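PDB 4RHZ: Cry23AA1 from Bacillus thuringiensis, which probably acts as the aerolysin-type, pore-forming component of a binary crystal toxin, in complex with Cry37Aa1, and binds zinc. Local coordinates for residues Q41-P46 and F101-V106; I45-V50 and N156-V161; N51-T56 and A151-N156; T80-V85 and S216-G221; V110-S115 and A255-L260. One frame throughout, in Å; residues are numbered along the deposited sequence. Where two conformers were deposited one is given.

Contact 1 (Q41-P46 and F101-V106)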
# COMPACT_ATOMS: atom_id res chain seq x y z
N GLN A 41 -7.94 6.64 -10.23
CA GLN A 41 -7.10 7.15 -11.29
C GLN A 41 -6.13 6.08 -11.86
O GLN A 41 -5.72 6.20 -13.02
CB GLN A 41 -6.35 8.41 -10.84
CG GLN A 41 -7.32 9.59 -10.85
CD GLN A 41 -6.71 10.94 -10.55
OE1 GLN A 41 -5.48 11.08 -10.34
NE2 GLN A 41 -7.58 11.97 -10.51
N PHE A 42 -5.76 5.09 -11.03
CA PHE A 42 -4.99 3.92 -11.42
C PHE A 42 -5.47 2.80 -10.55
O PHE A 42 -6.18 2.99 -9.57
CB PHE A 42 -3.47 4.15 -11.28
CG PHE A 42 -3.01 4.63 -9.91
CD1 PHE A 42 -2.88 3.73 -8.85
CD2 PHE A 42 -2.72 5.96 -9.69
CE1 PHE A 42 -2.46 4.15 -7.58
CE2 PHE A 42 -2.32 6.41 -8.43
CZ PHE A 42 -2.20 5.48 -7.35
N THR A 43 -5.06 1.60 -10.91
CA THR A 43 -5.54 0.43 -10.23
C THR A 43 -4.41 -0.51 -9.71
O THR A 43 -4.67 -1.45 -8.96
CB THR A 43 -6.56 -0.25 -11.13
OG1 THR A 43 -7.32 -1.18 -10.36
CG2 THR A 43 -5.90 -0.94 -12.30
N GLU A 44 -3.17 -0.21 -10.12
CA GLU A 44 -1.99 -0.95 -9.69
C GLU A 44 -1.29 -0.13 -8.66
O GLU A 44 -0.72 0.92 -8.98
CB GLU A 44 -1.01 -1.18 -10.86
CG GLU A 44 -1.42 -2.28 -11.85
CD GLU A 44 -0.51 -3.53 -11.72
OE1 GLU A 44 0.70 -3.43 -12.10
OE2 GLU A 44 -1.03 -4.60 -11.26
N ILE A 45 -1.29 -0.60 -7.42
CA ILE A 45 -0.59 0.14 -6.40
C ILE A 45 0.86 0.10 -6.81
O ILE A 45 1.40 -0.98 -7.01
CB ILE A 45 -0.73 -0.49 -4.99
CG1 ILE A 45 -2.21 -0.78 -4.62
CG2 ILE A 45 -0.01 0.35 -3.95
CD1 ILE A 45 -3.13 0.36 -5.02
N PRO A 46 1.51 1.26 -6.92
CA PRO A 46 2.92 1.18 -7.35
C PRO A 46 3.91 0.95 -6.21
O PRO A 46 5.06 1.21 -6.37
CB PRO A 46 3.16 2.58 -7.99
CG PRO A 46 2.33 3.51 -7.05
CD PRO A 46 1.11 2.66 -6.61
N PHE A 101 -13.60 -1.12 -5.16
CA PHE A 101 -12.39 -1.10 -5.95
C PHE A 101 -11.54 -2.42 -5.81
O PHE A 101 -11.36 -2.99 -4.71
CB PHE A 101 -11.49 0.06 -5.53
CG PHE A 101 -12.15 1.40 -5.39
CD1 PHE A 101 -12.82 1.74 -4.21
CD2 PHE A 101 -12.00 2.37 -6.39
CE1 PHE A 101 -13.36 2.96 -4.05
CE2 PHE A 101 -12.54 3.61 -6.24
CZ PHE A 101 -13.24 3.92 -5.06
N LYS A 102 -10.96 -2.84 -6.92
CA LYS A 102 -10.09 -4.00 -6.95
C LYS A 102 -8.72 -3.47 -7.26
O LYS A 102 -8.51 -3.00 -8.38
CB LYS A 102 -10.53 -4.95 -8.05
CG LYS A 102 -11.94 -5.50 -7.82
CD LYS A 102 -11.97 -6.83 -6.95
CE LYS A 102 -13.37 -7.49 -6.86
NZ LYS A 102 -13.72 -8.25 -8.11
N PHE A 103 -7.81 -3.49 -6.28
CA PHE A 103 -6.47 -3.04 -6.52
C PHE A 103 -5.48 -4.22 -6.64
O PHE A 103 -5.58 -5.22 -5.91
CB PHE A 103 -6.00 -2.08 -5.44
CG PHE A 103 -6.79 -0.79 -5.35
CD1 PHE A 103 -7.31 -0.38 -4.12
CD2 PHE A 103 -6.96 0.02 -6.45
CE1 PHE A 103 -8.03 0.84 -3.99
CE2 PHE A 103 -7.69 1.24 -6.35
CZ PHE A 103 -8.21 1.66 -5.11
N GLY A 104 -4.56 -4.12 -7.58
CA GLY A 104 -3.41 -5.03 -7.66
C GLY A 104 -2.15 -4.34 -7.18
O GLY A 104 -2.15 -3.13 -6.90
N PHE A 105 -1.06 -5.08 -7.11
CA PHE A 105 0.25 -4.49 -6.77
C PHE A 105 1.27 -4.73 -7.88
O PHE A 105 1.34 -5.84 -8.39
CB PHE A 105 0.74 -5.08 -5.46
CG PHE A 105 -0.07 -4.68 -4.29
CD1 PHE A 105 -1.24 -5.35 -3.98
CD2 PHE A 105 0.33 -3.63 -3.49
CE1 PHE A 105 -1.99 -4.96 -2.90
CE2 PHE A 105 -0.40 -3.26 -2.41
CZ PHE A 105 -1.57 -3.92 -2.11
N VAL A 106 2.03 -3.71 -8.27
CA VAL A 106 2.94 -3.86 -9.41
C VAL A 106 4.01 -4.89 -9.08
O VAL A 106 4.52 -4.98 -7.94
CB VAL A 106 3.64 -2.53 -9.93
CG1 VAL A 106 2.65 -1.56 -10.74
CG2 VAL A 106 4.41 -1.81 -8.81

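Contact 2 (I45-V50 and N156-V161)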
# COMPACT_ATOMS: atom_id res chain seq x y z
N ILE A 45 -1.29 -0.60 -7.42
CA ILE A 45 -0.59 0.14 -6.40
C ILE A 45 0.86 0.10 -6.81
O ILE A 45 1.40 -0.98 -7.01
CB ILE A 45 -0.73 -0.49 -4.99
CG1 ILE A 45 -2.21 -0.78 -4.62
CG2 ILE A 45 -0.01 0.35 -3.95
CD1 ILE A 45 -3.13 0.36 -5.02
N PRO A 46 1.51 1.26 -6.92
CA PRO A 46 2.92 1.18 -7.35
C PRO A 46 3.91 0.95 -6.21
O PRO A 46 5.06 1.21 -6.37
CB PRO A 46 3.16 2.58 -7.99
CG PRO A 46 2.33 3.51 -7.05
CD PRO A 46 1.11 2.66 -6.61
N THR A 47 3.47 0.56 -5.03
CA THR A 47 4.40 0.33 -3.94
C THR A 47 4.29 -1.17 -3.62
O THR A 47 3.16 -1.71 -3.50
CB THR A 47 4.02 1.20 -2.73
OG1 THR A 47 4.35 2.57 -3.04
CG2 THR A 47 4.85 0.84 -1.49
N GLU A 48 5.42 -1.87 -3.54
CA GLU A 48 5.32 -3.33 -3.34
C GLU A 48 4.83 -3.71 -1.94
O GLU A 48 5.10 -3.02 -0.95
CB GLU A 48 6.67 -4.00 -3.61
CG GLU A 48 7.13 -4.06 -5.09
CD GLU A 48 8.41 -4.94 -5.25
OE1 GLU A 48 8.89 -5.51 -4.23
OE2 GLU A 48 8.91 -5.06 -6.40
N PRO A 49 4.08 -4.80 -1.83
CA PRO A 49 3.89 -5.34 -0.46
C PRO A 49 5.19 -5.66 0.31
O PRO A 49 6.23 -5.92 -0.31
CB PRO A 49 3.10 -6.66 -0.71
CG PRO A 49 2.63 -6.62 -2.12
CD PRO A 49 3.47 -5.63 -2.87
N VAL A 50 5.13 -5.61 1.64
CA VAL A 50 6.25 -5.83 2.47
C VAL A 50 6.03 -7.03 3.50
O VAL A 50 5.09 -7.00 4.31
CB VAL A 50 6.66 -4.53 3.26
CG1 VAL A 50 7.82 -4.83 4.22
CG2 VAL A 50 7.08 -3.39 2.26
N ASN A 156 2.30 -7.03 4.44
CA ASN A 156 1.59 -5.75 4.47
C ASN A 156 1.51 -5.04 3.16
O ASN A 156 2.50 -5.00 2.42
CB ASN A 156 2.27 -4.81 5.46
CG ASN A 156 1.47 -4.69 6.68
OD1 ASN A 156 1.52 -5.57 7.60
ND2 ASN A 156 0.61 -3.61 6.72
N GLY A 157 0.34 -4.48 2.88
CA GLY A 157 0.16 -3.56 1.73
C GLY A 157 -0.42 -2.20 2.17
O GLY A 157 -1.19 -2.15 3.12
N THR A 158 0.03 -1.13 1.52
CA THR A 158 -0.54 0.20 1.75
C THR A 158 -0.86 0.85 0.43
O THR A 158 -0.17 0.64 -0.58
CB THR A 158 0.41 1.17 2.39
OG1 THR A 158 1.55 1.30 1.53
CG2 THR A 158 0.80 0.71 3.78
N TYR A 159 -1.92 1.65 0.43
CA TYR A 159 -2.33 2.31 -0.86
C TYR A 159 -2.91 3.70 -0.60
O TYR A 159 -3.54 3.93 0.44
CB TYR A 159 -3.29 1.45 -1.67
CG TYR A 159 -4.49 1.08 -0.88
CD1 TYR A 159 -5.70 1.83 -0.97
CD2 TYR A 159 -4.44 -0.00 0.01
CE1 TYR A 159 -6.80 1.51 -0.18
CE2 TYR A 159 -5.52 -0.33 0.82
CZ TYR A 159 -6.70 0.43 0.72
OH TYR A 159 -7.72 0.06 1.54
N ASN A 160 -2.67 4.62 -1.52
CA ASN A 160 -3.30 5.93 -1.48
C ASN A 160 -3.70 6.29 -2.90
O ASN A 160 -2.84 6.66 -3.70
CB ASN A 160 -2.37 6.98 -0.90
CG ASN A 160 -3.11 8.34 -0.60
OD1 ASN A 160 -4.25 8.59 -1.04
ND2 ASN A 160 -2.43 9.21 0.17
N VAL A 161 -4.98 6.13 -3.24
CA VAL A 161 -5.37 6.28 -4.66
C VAL A 161 -6.32 7.47 -4.88
O VAL A 161 -7.37 7.52 -4.29
CB VAL A 161 -6.02 5.03 -5.18
CG1 VAL A 161 -6.27 5.13 -6.68
CG2 VAL A 161 -5.18 3.74 -4.86
O HOH W 1 2.06 -1.55 -0.60
O HOH W 2 1.08 3.28 -2.22

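Contact 3 (N51-T56 and A151-N156)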
# COMPACT_ATOMS: atom_id res chain seq x y z
N ASN A 51 6.98 -7.98 3.49
CA ASN A 51 7.00 -9.11 4.39
C ASN A 51 7.69 -8.65 5.62
O ASN A 51 8.81 -8.20 5.56
CB ASN A 51 7.79 -10.31 3.77
CG ASN A 51 6.94 -11.11 2.74
OD1 ASN A 51 5.70 -10.85 2.57
ND2 ASN A 51 7.57 -12.11 2.08
N ASN A 52 7.02 -8.78 6.74
CA ASN A 52 7.54 -8.47 8.03
C ASN A 52 7.60 -9.77 8.86
O ASN A 52 6.61 -10.50 8.99
CB ASN A 52 6.59 -7.46 8.76
CG ASN A 52 6.59 -6.08 8.05
OD1 ASN A 52 7.50 -5.25 8.26
ND2 ASN A 52 5.72 -5.96 7.05
N GLN A 53 8.72 -9.99 9.50
CA GLN A 53 8.81 -11.09 10.38
C GLN A 53 8.38 -10.73 11.78
O GLN A 53 8.91 -9.77 12.37
CB GLN A 53 10.25 -11.58 10.38
CG GLN A 53 10.29 -12.95 10.92
CD GLN A 53 11.47 -13.17 11.72
OE1 GLN A 53 11.53 -12.73 12.89
NE2 GLN A 53 12.48 -13.86 11.12
N LEU A 54 7.43 -11.49 12.33
CA LEU A 54 6.87 -11.19 13.66
C LEU A 54 7.48 -11.90 14.84
O LEU A 54 7.91 -11.19 15.77
CB LEU A 54 5.35 -11.36 13.73
CG LEU A 54 4.71 -10.59 12.54
CD1 LEU A 54 3.28 -11.01 12.48
CD2 LEU A 54 4.87 -9.04 12.68
N THR A 55 7.49 -13.27 14.83
CA THR A 55 8.23 -14.05 15.84
C THR A 55 8.63 -15.30 15.15
O THR A 55 8.16 -15.58 14.05
CB THR A 55 7.38 -14.74 16.88
OG1 THR A 55 6.00 -14.64 16.54
CG2 THR A 55 7.71 -14.40 18.25
N THR A 56 9.43 -16.09 15.85
CA THR A 56 9.83 -17.35 15.35
C THR A 56 9.71 -18.40 16.45
O THR A 56 9.84 -18.13 17.67
CB THR A 56 11.28 -17.31 14.81
OG1 THR A 56 12.10 -17.03 15.93
CG2 THR A 56 11.50 -16.18 13.85
N ALA A 151 9.44 -19.14 11.16
CA ALA A 151 9.22 -17.67 11.35
C ALA A 151 7.82 -17.30 10.79
O ALA A 151 7.46 -17.70 9.70
CB ALA A 151 10.34 -16.85 10.66
N TYR A 152 7.06 -16.54 11.55
CA TYR A 152 5.73 -16.09 11.09
C TYR A 152 5.89 -14.74 10.39
O TYR A 152 6.42 -13.77 10.96
CB TYR A 152 4.82 -15.97 12.33
CG TYR A 152 3.36 -15.85 12.05
CD1 TYR A 152 2.76 -16.63 11.05
CD2 TYR A 152 2.54 -15.05 12.84
CE1 TYR A 152 1.41 -16.56 10.83
CE2 TYR A 152 1.17 -14.96 12.59
CZ TYR A 152 0.64 -15.71 11.62
OH TYR A 152 -0.70 -15.68 11.43
N ILE A 153 5.47 -14.69 9.12
CA ILE A 153 5.65 -13.53 8.26
C ILE A 153 4.26 -12.94 7.96
O ILE A 153 3.35 -13.70 7.54
CB ILE A 153 6.21 -13.91 6.83
CG1 ILE A 153 7.70 -14.38 6.78
CG2 ILE A 153 6.16 -12.72 5.93
CD1 ILE A 153 8.46 -14.21 8.02
N ILE A 154 4.08 -11.62 8.15
CA ILE A 154 2.84 -10.94 7.71
C ILE A 154 3.18 -10.01 6.53
O ILE A 154 4.11 -9.19 6.61
CB ILE A 154 2.11 -10.27 8.90
CG1 ILE A 154 0.61 -10.06 8.62
CG2 ILE A 154 2.78 -8.99 9.31
CD1 ILE A 154 0.32 -9.28 7.41
N GLN A 155 2.49 -10.20 5.42
CA GLN A 155 2.72 -9.43 4.26
C GLN A 155 1.74 -8.21 4.24
O GLN A 155 0.55 -8.37 4.05
CB GLN A 155 2.56 -10.29 3.01
CG GLN A 155 2.85 -9.59 1.78
CD GLN A 155 2.90 -10.48 0.59
OE1 GLN A 155 2.03 -10.42 -0.29
NE2 GLN A 155 3.92 -11.36 0.55
N ASN A 156 2.30 -7.03 4.44
CA ASN A 156 1.59 -5.75 4.47
C ASN A 156 1.51 -5.04 3.16
O ASN A 156 2.50 -5.00 2.42
CB ASN A 156 2.27 -4.81 5.46
CG ASN A 156 1.47 -4.69 6.68
OD1 ASN A 156 1.52 -5.57 7.60
ND2 ASN A 156 0.61 -3.61 6.72

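Contact 4 (T80-V85 and S216-G221)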
# COMPACT_ATOMS: atom_id res chain seq x y z
N THR A 80 -6.48 0.22 9.13
CA THR A 80 -7.25 1.43 8.76
C THR A 80 -7.69 1.56 7.26
O THR A 80 -6.93 1.23 6.35
CB THR A 80 -6.43 2.67 9.22
OG1 THR A 80 -6.24 2.63 10.63
CG2 THR A 80 -7.15 3.98 8.97
N GLU A 81 -8.91 2.06 7.02
CA GLU A 81 -9.37 2.55 5.70
C GLU A 81 -10.02 3.93 5.84
O GLU A 81 -10.77 4.22 6.81
CB GLU A 81 -10.36 1.61 5.05
CG GLU A 81 -9.87 0.22 5.01
CD GLU A 81 -10.86 -0.80 4.49
OE1 GLU A 81 -12.09 -0.55 4.37
OE2 GLU A 81 -10.38 -1.92 4.19
N THR A 82 -9.75 4.76 4.84
CA THR A 82 -10.12 6.13 4.84
C THR A 82 -10.52 6.51 3.41
O THR A 82 -9.84 6.13 2.41
CB THR A 82 -9.01 6.95 5.35
OG1 THR A 82 -8.81 6.57 6.69
CG2 THR A 82 -9.33 8.50 5.34
N SER A 83 -11.66 7.20 3.33
CA SER A 83 -12.08 7.87 2.13
C SER A 83 -12.72 9.26 2.39
O SER A 83 -13.07 9.59 3.54
CB SER A 83 -12.96 6.96 1.32
OG SER A 83 -14.20 6.82 1.96
N ALA A 84 -12.72 10.10 1.34
CA ALA A 84 -13.37 11.45 1.36
C ALA A 84 -13.51 11.96 -0.09
O ALA A 84 -12.85 11.45 -1.01
CB ALA A 84 -12.58 12.43 2.17
N VAL A 85 -14.43 12.90 -0.30
CA VAL A 85 -14.53 13.68 -1.50
C VAL A 85 -13.74 14.93 -1.13
O VAL A 85 -13.87 15.44 -0.03
CB VAL A 85 -16.01 14.06 -1.76
CG1 VAL A 85 -16.17 15.22 -2.84
CG2 VAL A 85 -16.85 12.82 -2.09
N SER A 216 -13.22 15.37 -7.27
CA SER A 216 -12.24 14.39 -6.87
C SER A 216 -12.30 13.96 -5.40
O SER A 216 -12.99 14.58 -4.54
CB SER A 216 -10.85 14.92 -7.24
OG SER A 216 -10.53 15.92 -6.32
N GLY A 217 -11.55 12.90 -5.12
CA GLY A 217 -11.38 12.43 -3.73
C GLY A 217 -10.30 11.37 -3.62
O GLY A 217 -9.40 11.29 -4.47
N PHE A 218 -10.40 10.53 -2.60
CA PHE A 218 -9.40 9.45 -2.48
C PHE A 218 -9.94 8.19 -1.79
O PHE A 218 -10.98 8.24 -1.16
CB PHE A 218 -8.14 9.99 -1.80
CG PHE A 218 -8.37 10.42 -0.39
CD1 PHE A 218 -8.22 9.50 0.65
CD2 PHE A 218 -8.73 11.75 -0.08
CE1 PHE A 218 -8.43 9.89 1.99
CE2 PHE A 218 -8.94 12.17 1.24
CZ PHE A 218 -8.82 11.23 2.29
N ILE A 219 -9.21 7.07 -1.91
CA ILE A 219 -9.44 5.88 -1.06
C ILE A 219 -8.02 5.47 -0.60
O ILE A 219 -7.11 5.36 -1.42
CB ILE A 219 -10.19 4.81 -1.88
CG1 ILE A 219 -10.43 3.51 -1.12
CG2 ILE A 219 -9.43 4.45 -3.20
CD1 ILE A 219 -11.21 3.71 0.07
N GLU A 220 -7.79 5.39 0.70
CA GLU A 220 -6.52 5.03 1.19
C GLU A 220 -6.65 4.00 2.33
O GLU A 220 -7.73 3.87 2.95
CB GLU A 220 -5.70 6.25 1.63
CG GLU A 220 -6.10 6.74 2.95
CD GLU A 220 -5.18 7.84 3.50
OE1 GLU A 220 -3.95 7.85 3.21
OE2 GLU A 220 -5.68 8.69 4.27
N GLY A 221 -5.56 3.27 2.61
CA GLY A 221 -5.62 2.06 3.52
C GLY A 221 -4.24 1.39 3.74
O GLY A 221 -3.28 1.67 3.00

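Contact 5 (V110-S115 and A255-L260)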
# COMPACT_ATOMS: atom_id res chain seq x y z
N VAL A 110 -1.35 -10.44 -6.22
CA VAL A 110 -2.34 -10.40 -5.20
C VAL A 110 -3.24 -9.18 -5.55
O VAL A 110 -2.78 -8.20 -6.16
CB VAL A 110 -1.61 -10.40 -3.84
CG1 VAL A 110 -0.16 -9.86 -4.03
CG2 VAL A 110 -2.38 -9.70 -2.75
N THR A 111 -4.52 -9.33 -5.21
CA THR A 111 -5.59 -8.43 -5.51
C THR A 111 -6.29 -8.04 -4.22
O THR A 111 -6.65 -8.93 -3.46
CB THR A 111 -6.64 -9.13 -6.43
OG1 THR A 111 -6.46 -8.64 -7.76
CG2 THR A 111 -8.11 -8.85 -6.02
N LEU A 112 -6.51 -6.74 -3.95
CA LEU A 112 -7.39 -6.44 -2.81
C LEU A 112 -8.67 -5.67 -3.17
O LEU A 112 -8.68 -4.80 -4.08
CB LEU A 112 -6.63 -5.87 -1.60
CG LEU A 112 -6.30 -4.38 -1.45
CD1 LEU A 112 -7.56 -3.55 -1.37
CD2 LEU A 112 -5.50 -4.06 -0.21
N THR A 113 -9.73 -6.03 -2.46
CA THR A 113 -11.05 -5.46 -2.62
C THR A 113 -11.43 -4.56 -1.49
O THR A 113 -11.44 -4.95 -0.31
CB THR A 113 -12.12 -6.56 -2.75
OG1 THR A 113 -11.96 -7.13 -4.04
CG2 THR A 113 -13.58 -5.98 -2.68
N VAL A 114 -11.77 -3.33 -1.86
CA VAL A 114 -12.20 -2.35 -0.87
C VAL A 114 -13.32 -1.44 -1.43
O VAL A 114 -13.39 -1.15 -2.64
CB VAL A 114 -10.98 -1.55 -0.35
CG1 VAL A 114 -10.40 -0.66 -1.42
CG2 VAL A 114 -11.36 -0.71 0.86
N SER A 115 -14.18 -0.98 -0.54
CA SER A 115 -15.37 -0.27 -0.94
C SER A 115 -15.45 1.00 -0.10
O SER A 115 -15.05 1.01 1.08
CB SER A 115 -16.63 -1.11 -0.63
OG SER A 115 -16.89 -2.08 -1.65
N ALA A 255 -5.99 -12.46 3.66
CA ALA A 255 -7.07 -11.58 4.23
C ALA A 255 -8.46 -11.81 3.54
O ALA A 255 -8.52 -12.22 2.38
CB ALA A 255 -6.64 -10.12 4.18
N PRO A 256 -9.57 -11.57 4.26
CA PRO A 256 -10.94 -11.81 3.63
C PRO A 256 -11.16 -11.09 2.29
O PRO A 256 -11.72 -11.67 1.29
CB PRO A 256 -11.94 -11.31 4.67
CG PRO A 256 -11.12 -11.08 5.98
CD PRO A 256 -9.63 -11.04 5.65
N ASN A 257 -10.65 -9.85 2.22
CA ASN A 257 -10.81 -9.00 1.03
C ASN A 257 -9.70 -9.22 0.06
O ASN A 257 -9.57 -8.42 -0.87
CB ASN A 257 -10.88 -7.52 1.40
CG ASN A 257 -9.53 -6.98 1.98
OD1 ASN A 257 -8.75 -7.73 2.61
ND2 ASN A 257 -9.28 -5.66 1.78
N VAL A 258 -8.91 -10.28 0.23
CA VAL A 258 -7.76 -10.53 -0.66
C VAL A 258 -7.97 -11.84 -1.38
O VAL A 258 -8.51 -12.80 -0.80
CB VAL A 258 -6.39 -10.56 0.13
CG1 VAL A 258 -5.28 -11.21 -0.68
CG2 VAL A 258 -5.96 -9.15 0.58
N THR A 259 -7.50 -11.87 -2.64
CA THR A 259 -7.70 -12.95 -3.59
C THR A 259 -6.46 -13.03 -4.52
O THR A 259 -5.67 -12.06 -4.60
CB THR A 259 -9.06 -12.73 -4.40
OG1 THR A 259 -10.18 -12.79 -3.50
CG2 THR A 259 -9.28 -13.78 -5.50
N LEU A 260 -6.23 -14.18 -5.18
CA LEU A 260 -5.25 -14.24 -6.32
C LEU A 260 -5.73 -15.02 -7.58
O LEU A 260 -5.01 -15.81 -8.22
CB LEU A 260 -3.84 -14.67 -5.88
CG LEU A 260 -3.47 -15.49 -4.65
CD1 LEU A 260 -2.92 -14.56 -3.59
CD2 LEU A 260 -4.65 -16.36 -4.14

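Contact 1 (Q41-P46 and F101-V106)
Gly104 O is gripped twice from the facing strand: it takes a hydrogen bond from Ile45 N (2.7 Å) and a weaker CA-H...O approach from Glu44 CA. The amide donor sits above the carbonyl plane, 27° out of it, rather than on a lone pair. Two further bonds complete the parallel ladder: Gly104 N donates to Thr43 O at 3.0 Å, and Val106 N donates to Ile45 O at 3.1 Å, both nearly along the C=O axes. Thr43 O also meets Phe103 CA, so it too has two neighbours. Thr43 OG1 lies close to Lys102 O, but at an angle too poor for a hydrogen bond.

On one face of this short ladder, Ile45 and Phe105 run side by side. With CG1 anti to the carbonyl carbon (chi1 -51°), Ile45 lays that methylene over the Phe105 ring, 4.0 Å from its centroid, a CH-pi contact offset toward the rim. Ile45 CD1 continues obliquely to Phe103 CB at 3.8 Å. The other face carries Glu44. Bent at chi2 (-109°), it folds its carboxylate back across the neighbouring strand, with OE1 against Val106 CG1 and OE2 above Gly104, where no side chain stands in the way.

Strand 44-45 lies at one edge of a four-stranded sheet within this chain, and strand 96-105 continues it through backbone bonds to strand 111-119. The aromatic side faces the long sheet of the toxin: Phe103 packs on Val161 of strand 146-179 and Ile219 of strand 211-235, and Phe105 on Leu225.

Contact 2 (I45-V50 and N156-V161)
Ile45 drives its CD1 methyl onto the root of the Tyr159 side chain, 3.5 Å from Tyr159 CB. The same methyl reaches Val161 CG2 at 4.0 Å, the two side chains crossing at about a right angle, while Ile45 CG2 rests against Thr158 O. Tyr159 itself leads away from this touch: its CG occupies the crowded position between the backbone N and the carbonyl carbon (chi1 55°), which carries the ring off toward Leu112 and Val114 of strand 111-119.

Beyond Ile45 the chain bows out from strand 146-179, and water bridges the gap. Water 1 donates to Thr47 O at 3.1 Å and accepts from Thr158 N at 3.0 Å. A second water links Thr47 OG1 and Thr158 O by weak bonds. This loop is the passage from the small four-stranded sheet to the long sheet of the aerolysin-type fold, which it enters as an antiparallel neighbour of strand 146-179. Entry is marked by the hydrogen-bonded pair Val50 and Asn156, whose backbones exchange two bonds. Val50 N points to Asn156 O at 2.8 Å, within the carbonyl plane, whereas Asn156 N approaches Val50 O from above its plane. Pro49 CA also touches Asn156 O, at 3.2 Å. On its other side Val50 pairs in parallel with a strand of the Cry37Aa1 chain, and Glu48 OE1 bonds to Thr105 OG1 of that chain.

Contact 3 (N51-T56 and A151-N156)
Asn51 OD1 accepts a hydrogen bond from Gln155 NE2 at 2.7 Å, the donor lying in the carbonyl plane on a lone pair. The two side chains run alongside one another; their amides are nearly coplanar (22°), and OD1 lies close to the Gln155 amide plane. The other end of the Asn51 amide is satisfied across the interface: its ND2 donates to Cys99 O of the Cry37Aa1 chain. Gln53 NE2 makes a weak bond to Lys97 O of that chain and also rests against Ala151 CB.

Between the backbones, Asn52 and Ile154 form an antiparallel hydrogen-bonded pair. Ile154 N reaches Asn52 O in the carbonyl plane at 2.9 Å, and Asn52 N returns to Ile154 O from above its plane. Asn52 O takes a second approach from Ile153 CA at 3.3 Å. Farther along, strand 51-56 carries a beta bulge, in which Leu54 and Thr55 together face Tyr152: Tyr152 O receives Leu54 N at 2.8 Å in an almost straight bond (177°), and Tyr152 N gives to Thr55 O at 2.9 Å. The bulge shifts the register by one residue within the long, mainly antiparallel sheet of this aerolysin-type toxin, and beyond it Thr56 pairs with Ala151, CG2 on CB.

Leu54 CD1 spreads over Ile154 CG2 at 3.8 Å and also nears the Tyr152 ring. The hydroxyl of that tyrosine bonds to Asp136, and its ring stacks with Phe73. On the face with Asn51, Ile153 CG2 fits under Asn51 CB at 3.6 Å.

Contact 4 (T80-V85 and S216-G221)
Backbone hydrogen bonds come first. Thr82 and Glu220 exchange two: Glu220 N gives to Thr82 O at 2.8 Å, nearly along the C=O axis, and Thr82 N to Glu220 O at 2.9 Å from above the carbonyl plane. Phe218 N adds a third, to Ala84 O at 3.1 Å.

CA-H...O approaches fill the intervals. Gly221 CA lies 3.2 Å from Thr80 O, and at Gly217, which has no side chain, the strands close in until CA is 3.2 Å from Ala84 O.

Packing gathers around Phe218. Its CG takes the crowded position between backbone N and carbonyl carbon (chi1 65°), which lays the ring against strand 80-85, with Ala84 N packed over the centre of one face. Ala84 CB meets Phe218 CE2 at 3.8 Å, while Thr82 CG2 touches the ring edge at CE1. Beside it the extended Glu220 chain lies along Thr82, whose hydroxyl bonds to Thr127.

On the opposite face Ile219 CD1 reaches Ser83 CB, and the nearest side-chain atom of Glu81 lies about 5 Å from the zinc held by His79, Glu130 and His132. Such long antiparallel pairing is characteristic of the elongated, beta-rich aerolysin fold.

Contact 5 (V110-S115 and A255-L260)
A type I beta turn from Ala255 to Val258, closed by Val258 N on Ala255 O, delivers the end of the modelled chain to strand 111-119, where strand 258-259 pairs antiparallel as the last member of the four-stranded sheet.

Two bumps of segment 255-260, Asn257 and Val258, shape the junction. The two methyls of Val258 straddle Thr111 O: CG1, anti to the backbone N (chi1 163°), meets Val110 CG2 at 3.9 Å, and CG2 meets Leu112 CB at 4.0 Å. The branch thus seats between the side chains of Val110 and Leu112. Leu112 packs on Leu225 and Tyr159 of the long sheet.

The backbones hold this fit in register. Thr111 and Thr259 exchange two bonds, Thr111 N to Thr259 O at 3.0 Å and Thr259 N to Thr111 O at 3.2 Å, while Thr113 N reaches Asn257 O at 2.9 Å.

Asn257, with CG in the crowded position (chi1 67°), sets its CB 3.1 Å from Thr113 O and its amide side by side with Leu112, pointing the same way. Gln223 OE1 is the strongest partner of ND2, which gives a second bond to Thr113 O at 3.1 Å, standing 42° out of that carbonyl's plane.

Contacts 1 and 5, with centres about 11 Å apart, lie on the two edges of the four-stranded sheet and follow in series along the chain, joined through neighbouring strands 96-105 and 111-119. Contacts 2, 3 and 4 belong to the long sheet: 2 and 3 share strand 146-179, and strand 211-235 of contact 4 is bonded to that strand at Tyr159 and Val161, within contact 2. Contact 2 shares Ile45 and Pro46 with contact 1, so residues 45-50 cross from one sheet to the other. Contacts 3 and 4, about 27 Å apart between centres, do not touch. Most pairs alternate along the sequence. The sheets face each other near the zinc site, while contacts 2 and 3 border Cry37Aa1.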